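Local coordinates for RidA family protein (Psychrobacter sp. MES7-P7E, PDB 6L8P) that probably hydrolyses reactive enamine and imine intermediates, releasing ammonia, as a trimeric member of the RidA family from a cold-adapted Antarctic bacterium, at residues Q24-D29 / C82-G87. The protein carries 1 engineered substitution. Residues are numbered along the deposited sequence; the frame is centred on the assembly and turned at random.
Sequences QTIQTD and CEAAGG
Ile26 lays both of its branches over the C-terminal end of helix 67-84, one branch to each of two successive alanines. Its CG2 methyl, anti to the backbone N, meets Ala84 CB at 3.6 Å. The other branch leaves beside the backbone N (chi1 -54°) and runs alongside Ala85, with Ile26 CG1 4.1 Å from Ala85 CB and Ile26 CD1 4.1 Å from Ala85 CA. Ala84 CB points at the chain coming off the strand and fits between two side chains, for Thr28 comes to it as well, Thr28 CB lying 3.8 Å from Ala84 CB. Thr28 turns its methyl CG2 to the same alanine, at 3.9 Å from Ala84 CB, while OG1 accepts a hydrogen bond from Lys30 N. The side chain of Gln27, between these two, sets out away from the helix, and its NE2 donates to Asp29 OD1 (2.9 Å), reaching that oxygen from above the carboxylate plane. With an alanine at Ile26 both branches are gone, and a gap is likely to open over Ala84 and Ala85, with Thr28 still packed on Ala84 CB. Next in the chain, Gly86 takes a positive phi of 88° in a Schellman motif, with Gly87 N bonded to Cys82 O (2.9 Å) and Gly86 N to Glu83 O. Ala85 also touches Val48, and Lys43 NZ donates a hydrogen bond to Ala85 O. The contact thus seats strand 23-26, outermost of the sheet within this chain and paired antiparallel with 41-44, against the end of a helix packed on the sheet, an apolar helix-on-sheet arrangement within the alpha/beta RidA (YjgF) fold.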
ATOM      1  N   GLN A  24      -5.346 -12.927  14.703  1.00 18.09           N
ATOM      2  CA  GLN A  24      -5.478 -14.312  14.276  1.00 19.09           C
ATOM      3  C   GLN A  24      -4.807 -14.412  12.918  1.00 18.09           C
ATOM      4  O   GLN A  24      -5.194 -13.697  11.997  1.00 19.25           O
ATOM      5  CB  GLN A  24      -6.933 -14.763  14.142  1.00 24.20           C
ATOM      6  CG  GLN A  24      -7.867 -14.218  15.190  1.00 50.61           C
ATOM      7  CD  GLN A  24      -9.319 -14.372  14.776  1.00 65.49           C
ATOM      8  OE1 GLN A  24     -10.142 -13.475  14.989  1.00 53.05           O
ATOM      9  NE2 GLN A  24      -9.638 -15.513  14.166  1.00 53.11           N
ATOM     10  N   THR A  25      -3.854 -15.319  12.786  1.00 14.27           N
ATOM     11  CA  THR A  25      -3.264 -15.615  11.486  1.00 13.35           C
ATOM     12  C   THR A  25      -4.154 -16.583  10.714  1.00 17.99           C
ATOM     13  O   THR A  25      -4.675 -17.558  11.274  1.00 18.74           O
ATOM     14  CB  THR A  25      -1.873 -16.183  11.710  1.00 23.24           C
ATOM     15  OG1 THR A  25      -1.135 -15.223  12.487  1.00 29.17           O
ATOM     16  CG2 THR A  25      -1.179 -16.388  10.401  1.00 22.74           C
ATOM     17  N   ILE A  26      -4.356 -16.302   9.438  1.00 13.32           N
ATOM     18  CA  ILE A  26      -5.250 -17.065   8.578  1.00 13.95           C
ATOM     19  C   ILE A  26      -4.399 -17.947   7.676  1.00 17.45           C
ATOM     20  O   ILE A  26      -3.425 -17.476   7.066  1.00 16.40           O
ATOM     21  CB  ILE A  26      -6.143 -16.147   7.720  1.00 14.81           C
ATOM     22  CG1 ILE A  26      -6.935 -15.108   8.542  1.00 19.21           C
ATOM     23  CG2 ILE A  26      -7.101 -16.961   6.828  1.00 18.56           C
ATOM     24  CD1 ILE A  26      -7.789 -15.671   9.693  1.00 20.74           C
ATOM     25  N   GLN A  27      -4.770 -19.225   7.565  1.00 15.19           N
ATOM     26  CA  GLN A  27      -4.111 -20.121   6.624  1.00 15.54           C
ATOM     27  C   GLN A  27      -5.160 -21.027   6.002  1.00 22.51           C
ATOM     28  O   GLN A  27      -6.068 -21.509   6.692  1.00 22.29           O
ATOM     29  CB  GLN A  27      -3.025 -20.988   7.288  1.00 20.67           C
ATOM     30  CG  GLN A  27      -2.149 -21.819   6.300  1.00 25.64           C
ATOM     31  CD  GLN A  27      -2.825 -23.119   5.839  1.00 22.14           C
ATOM     32  OE1 GLN A  27      -3.690 -23.662   6.536  1.00 30.35           O
ATOM     33  NE2 GLN A  27      -2.448 -23.606   4.655  1.00 25.20           N
ATOM     34  N   THR A  28      -5.040 -21.237   4.702  1.00 15.33           N
ATOM     35  CA  THR A  28      -5.881 -22.203   4.007  1.00 17.18           C
ATOM     36  C   THR A  28      -5.090 -22.891   2.905  1.00 17.04           C
ATOM     37  O   THR A  28      -4.394 -22.253   2.119  1.00 14.77           O
ATOM     38  CB  THR A  28      -7.153 -21.566   3.429  1.00 18.53           C
ATOM     39  OG1 THR A  28      -7.850 -22.526   2.620  1.00 17.59           O
ATOM     40  CG2 THR A  28      -6.848 -20.329   2.575  1.00 16.38           C
ATOM     41  N   ASP A  29      -5.262 -24.213   2.798  1.00 17.33           N
ATOM     42  CA  ASP A  29      -4.662 -24.902   1.664  1.00 18.01           C
ATOM     43  C   ASP A  29      -5.332 -24.596   0.330  1.00 16.95           C
ATOM     44  O   ASP A  29      -4.827 -25.044  -0.710  1.00 17.46           O
ATOM     45  CB  ASP A  29      -4.706 -26.421   1.895  1.00 19.11           C
ATOM     46  CG  ASP A  29      -3.979 -26.843   3.147  1.00 38.34           C
ATOM     47  OD1 ASP A  29      -2.947 -26.224   3.488  1.00 30.03           O
ATOM     48  OD2 ASP A  29      -4.444 -27.807   3.798  1.00 63.74           O
ATOM     49  N   CYS A  82     -10.472 -15.055   1.970  1.00 11.25           N
ATOM     50  CA  CYS A  82     -11.624 -14.379   2.559  1.00 12.35           C
ATOM     51  C   CYS A  82     -12.480 -15.374   3.310  1.00 15.52           C
ATOM     52  O   CYS A  82     -12.874 -15.125   4.453  1.00 15.66           O
ATOM     53  CB  CYS A  82     -12.490 -13.703   1.489  1.00 10.32           C
ATOM     54  SG  CYS A  82     -11.748 -12.237   0.694  1.00 14.44           S
ATOM     55  N   GLU A  83     -12.753 -16.512   2.672  1.00 14.88           N
ATOM     56  CA  GLU A  83     -13.617 -17.518   3.291  1.00 14.73           C
ATOM     57  C   GLU A  83     -12.961 -18.123   4.517  1.00 19.11           C
ATOM     58  O   GLU A  83     -13.630 -18.355   5.531  1.00 19.23           O
ATOM     59  CB  GLU A  83     -13.968 -18.587   2.268  1.00 14.26           C
ATOM     60  CG  GLU A  83     -14.832 -18.031   1.157  1.00 19.48           C
ATOM     61  CD  GLU A  83     -15.000 -19.011   0.014  1.00 43.13           C
ATOM     62  OE1 GLU A  83     -14.245 -20.005  -0.031  1.00 57.00           O
ATOM     63  OE2 GLU A  83     -15.892 -18.789  -0.833  1.00 40.63           O
ATOM     64  N   ALA A  84     -11.649 -18.373   4.458  1.00 15.14           N
ATOM     65  CA  ALA A  84     -10.945 -18.860   5.636  1.00 15.86           C
ATOM     66  C   ALA A  84     -11.004 -17.861   6.779  1.00 18.17           C
ATOM     67  O   ALA A  84     -10.926 -18.244   7.947  1.00 18.37           O
ATOM     68  CB  ALA A  84      -9.494 -19.186   5.259  1.00 16.18           C
ATOM     69  N   ALA A  85     -11.145 -16.574   6.473  1.00 15.32           N
ATOM     70  CA  ALA A  85     -11.231 -15.556   7.517  1.00 13.75           C
ATOM     71  C   ALA A  85     -12.657 -15.336   8.007  1.00 15.51           C
ATOM     72  O   ALA A  85     -12.875 -14.485   8.878  1.00 21.12           O
ATOM     73  CB  ALA A  85     -10.658 -14.223   7.004  1.00 17.56           C
ATOM     74  N   GLY A  86     -13.622 -16.061   7.447  1.00 17.82           N
ATOM     75  CA  GLY A  86     -15.020 -15.926   7.825  1.00 18.58           C
ATOM     76  C   GLY A  86     -15.760 -14.872   7.053  1.00 24.91           C
ATOM     77  O   GLY A  86     -16.839 -14.442   7.476  1.00 23.29           O
ATOM     78  N   GLY A  87     -15.206 -14.424   5.945  1.00 16.59           N
ATOM     79  CA  GLY A  87     -15.869 -13.442   5.112  1.00 19.01           C
ATOM     80  C   GLY A  87     -16.002 -13.859   3.666  1.00 17.86           C
ATOM     81  O   GLY A  87     -16.032 -15.059   3.347  1.00 19.30           O
TER